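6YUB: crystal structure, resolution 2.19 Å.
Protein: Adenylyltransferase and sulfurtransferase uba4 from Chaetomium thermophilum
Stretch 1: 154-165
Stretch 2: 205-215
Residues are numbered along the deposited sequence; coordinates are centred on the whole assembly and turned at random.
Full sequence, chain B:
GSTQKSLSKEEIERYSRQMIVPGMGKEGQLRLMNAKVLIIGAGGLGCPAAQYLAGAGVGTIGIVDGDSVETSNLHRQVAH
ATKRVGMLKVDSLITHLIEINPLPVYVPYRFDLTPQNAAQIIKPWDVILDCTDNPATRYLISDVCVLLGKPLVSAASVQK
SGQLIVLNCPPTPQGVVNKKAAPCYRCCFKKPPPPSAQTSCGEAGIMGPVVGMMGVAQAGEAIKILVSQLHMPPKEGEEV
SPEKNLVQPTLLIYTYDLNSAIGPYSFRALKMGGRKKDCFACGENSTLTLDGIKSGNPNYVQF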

# COMPACT_ATOMS: atom_id res chain seq x y z
N SER B 154 -14.73 -5.74 -0.62
CA SER B 154 -14.99 -4.78 0.45
C SER B 154 -13.68 -4.27 1.03
O SER B 154 -12.75 -5.05 1.28
CB SER B 154 -15.85 -5.42 1.55
OG SER B 154 -15.81 -4.64 2.74
N ALA B 155 -13.61 -2.96 1.25
CA ALA B 155 -12.46 -2.31 1.85
C ALA B 155 -12.94 -1.33 2.92
O ALA B 155 -14.11 -0.96 2.96
CB ALA B 155 -11.61 -1.57 0.80
N ALA B 156 -12.02 -0.91 3.78
CA ALA B 156 -12.40 -0.07 4.90
C ALA B 156 -11.18 0.65 5.46
O ALA B 156 -10.04 0.27 5.22
CB ALA B 156 -13.07 -0.90 6.01
N SER B 157 -11.46 1.71 6.21
CA SER B 157 -10.48 2.38 7.06
C SER B 157 -10.76 1.98 8.50
O SER B 157 -11.92 2.01 8.95
CB SER B 157 -10.55 3.90 6.91
OG SER B 157 -10.23 4.30 5.59
N VAL B 158 -9.72 1.59 9.23
CA VAL B 158 -9.84 1.19 10.62
C VAL B 158 -8.60 1.66 11.36
O VAL B 158 -7.50 1.16 11.11
CB VAL B 158 -10.02 -0.33 10.78
CG1 VAL B 158 -10.13 -0.70 12.25
CG2 VAL B 158 -11.24 -0.81 10.01
N GLN B 159 -8.77 2.62 12.27
CA GLN B 159 -7.67 3.16 13.07
C GLN B 159 -6.66 3.75 12.09
O GLN B 159 -7.05 4.55 11.22
CB GLN B 159 -7.14 2.06 13.98
N LYS B 160 -5.37 3.42 12.19
CA LYS B 160 -4.34 3.94 11.30
C LYS B 160 -4.04 3.00 10.14
O LYS B 160 -2.91 2.96 9.65
CB LYS B 160 -3.07 4.22 12.09
CG LYS B 160 -2.42 2.97 12.67
CD LYS B 160 -1.96 3.19 14.11
CE LYS B 160 -1.19 1.99 14.63
NZ LYS B 160 -2.02 0.75 14.71
N SER B 161 -5.04 2.23 9.70
CA SER B 161 -4.80 1.17 8.74
C SER B 161 -5.96 1.09 7.75
O SER B 161 -6.99 1.74 7.91
CB SER B 161 -4.64 -0.19 9.44
OG SER B 161 -5.91 -0.79 9.68
N GLY B 162 -5.76 0.27 6.71
CA GLY B 162 -6.81 -0.05 5.78
C GLY B 162 -6.94 -1.56 5.64
O GLY B 162 -6.05 -2.31 6.03
N GLN B 163 -8.06 -1.99 5.07
CA GLN B 163 -8.35 -3.41 4.94
C GLN B 163 -9.01 -3.69 3.60
O GLN B 163 -9.64 -2.82 3.01
CB GLN B 163 -9.26 -3.89 6.08
CG GLN B 163 -8.70 -3.65 7.47
CD GLN B 163 -9.56 -4.27 8.56
OE1 GLN B 163 -9.15 -4.36 9.71
NE2 GLN B 163 -10.76 -4.70 8.19
N LEU B 164 -8.85 -4.92 3.14
CA LEU B 164 -9.46 -5.36 1.89
C LEU B 164 -9.67 -6.86 1.94
O LEU B 164 -8.83 -7.60 2.46
CB LEU B 164 -8.59 -4.99 0.69
CG LEU B 164 -9.03 -5.54 -0.67
CD1 LEU B 164 -9.01 -4.43 -1.72
CD2 LEU B 164 -8.12 -6.68 -1.09
N ILE B 165 -10.80 -7.32 1.39
CA ILE B 165 -11.10 -8.74 1.35
C ILE B 165 -12.13 -9.00 0.26
O ILE B 165 -13.04 -8.19 0.05
CB ILE B 165 -11.59 -9.25 2.73
CG1 ILE B 165 -11.73 -10.77 2.71
CG2 ILE B 165 -12.92 -8.60 3.10
CD1 ILE B 165 -11.71 -11.40 4.08
N GLY B 205 -10.29 10.81 11.01
CA GLY B 205 -8.96 11.18 10.53
C GLY B 205 -8.30 10.05 9.76
O GLY B 205 -7.99 9.01 10.31
N ILE B 206 -8.09 10.27 8.46
CA ILE B 206 -7.53 9.26 7.58
C ILE B 206 -6.54 9.92 6.63
O ILE B 206 -6.76 11.05 6.18
CB ILE B 206 -8.64 8.53 6.79
CG1 ILE B 206 -8.07 7.34 6.02
CG2 ILE B 206 -9.32 9.49 5.83
CD1 ILE B 206 -7.61 6.20 6.91
N MET B 207 -5.46 9.21 6.32
CA MET B 207 -4.49 9.67 5.35
C MET B 207 -4.91 9.23 3.95
O MET B 207 -5.45 8.14 3.76
CB MET B 207 -3.10 9.12 5.67
CG MET B 207 -2.50 9.66 6.96
SD MET B 207 -2.30 11.45 6.96
CE MET B 207 -1.23 11.69 5.54
N GLY B 208 -4.66 10.10 2.97
CA GLY B 208 -5.03 9.84 1.60
C GLY B 208 -4.41 8.58 1.04
O GLY B 208 -5.11 7.72 0.50
N PRO B 209 -3.09 8.46 1.14
CA PRO B 209 -2.44 7.26 0.57
C PRO B 209 -2.99 5.96 1.11
O PRO B 209 -3.08 4.97 0.36
CB PRO B 209 -0.96 7.46 0.95
CG PRO B 209 -0.80 8.94 1.10
CD PRO B 209 -2.11 9.43 1.66
N VAL B 210 -3.37 5.91 2.38
CA VAL B 210 -3.94 4.69 2.95
C VAL B 210 -5.20 4.30 2.18
O VAL B 210 -5.27 3.23 1.56
CB VAL B 210 -4.24 4.87 4.45
CG1 VAL B 210 -5.05 3.70 4.97
CG2 VAL B 210 -2.94 5.04 5.23
N VAL B 211 -6.22 5.16 2.22
CA VAL B 211 -7.48 4.85 1.55
C VAL B 211 -7.27 4.76 0.04
O VAL B 211 -7.97 4.00 -0.65
CB VAL B 211 -8.54 5.91 1.92
CG1 VAL B 211 -8.30 7.21 1.15
CG2 VAL B 211 -9.92 5.37 1.65
N GLY B 212 -6.32 5.53 -0.50
CA GLY B 212 -6.04 5.44 -1.92
C GLY B 212 -5.50 4.08 -2.33
O GLY B 212 -5.88 3.54 -3.37
N MET B 213 -4.62 3.51 -1.51
CA MET B 213 -4.04 2.21 -1.84
C MET B 213 -5.08 1.11 -1.79
O MET B 213 -5.08 0.21 -2.64
CB MET B 213 -2.88 1.90 -0.89
CG MET B 213 -1.52 2.33 -1.43
SD MET B 213 -0.12 1.89 -0.39
CE MET B 213 0.07 3.39 0.58
N MET B 214 -5.98 1.15 -0.80
CA MET B 214 -7.03 0.14 -0.74
C MET B 214 -7.97 0.25 -1.94
O MET B 214 -8.38 -0.76 -2.51
CB MET B 214 -7.82 0.28 0.56
CG MET B 214 -6.98 0.25 1.83
SD MET B 214 -5.76 -1.08 1.89
CE MET B 214 -6.77 -2.52 1.65
N GLY B 215 -8.30 1.48 -2.34
CA GLY B 215 -9.17 1.66 -3.49
C GLY B 215 -8.57 1.11 -4.77
O GLY B 215 -9.23 0.40 -5.53

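A β-hairpin lies against a helix here, and no hydrogen bond crosses between them: the contact is made by packing alone. Strand 161-165 and helix 208-215 run nearly parallel, at 8° between their N-to-C directions, with axes approaching to 8.0 Å. That is close for a helix on a sheet, and the small residues on the strands show how the space is found.

S154 is out of reach of the helix and serves the hairpin, its backbone paired in both directions with I165. At A155 the chain meets the helix. Its CB points toward it and lies 4.2 Å from CB of M214, an apolar contact in which a methyl group is all the strand contributes. A156 turns away, as strand alternation requires, while its N and O pair with O and N of Q163. S157 faces the helix again, farther toward its N-terminal end: its OG sits 3.5 Å from CD1 of I206 and 4.1 Å from CG2 of V211. These are contacts of a polar atom with methyl groups, and the hydroxyl finds its hydrogen bond elsewhere in the structure. The CB of I206 points sideways, but the end of its side chain comes nearer and reaches the serine.

V158 points away and opens a type II' turn that closes at S161. Q159, at phi 60° and psi -129°, and K160 complete the turn, their CB atoms directed away from the helix. S161 secures the turn twice over, by a weak backbone bond from its N to O of V158 and by its side chain, whose OG donates to the same O at 2.9 Å.

G162 is the clearest rule in the contact. Its backbone N lies 3.9 Å from CG1 of V210, and its C lies 4.0 Å from SD of M214. A CB at this position would point toward the helix and fall 2.7 Å from CG of M214, a clash, and 3.5 Å from CG1 of V210. Its absence leaves room for the methionine to lie against the strand backbone.

M214, with all three chi angles in m, fills that room and has more area covered than any other residue of the contact. Its CE comes 3.2 Å from O of Q163, whose own side chain starts away from the helix, and 3.2 Å from CB of L164, which points toward the helix. The second approach is very close for two carbons; the first is an ordinary van der Waals contact of a methyl group with a carbonyl oxygen. One flexible side chain thus spans both strands, from A155 to L164. I165 lies beyond the helix's reach.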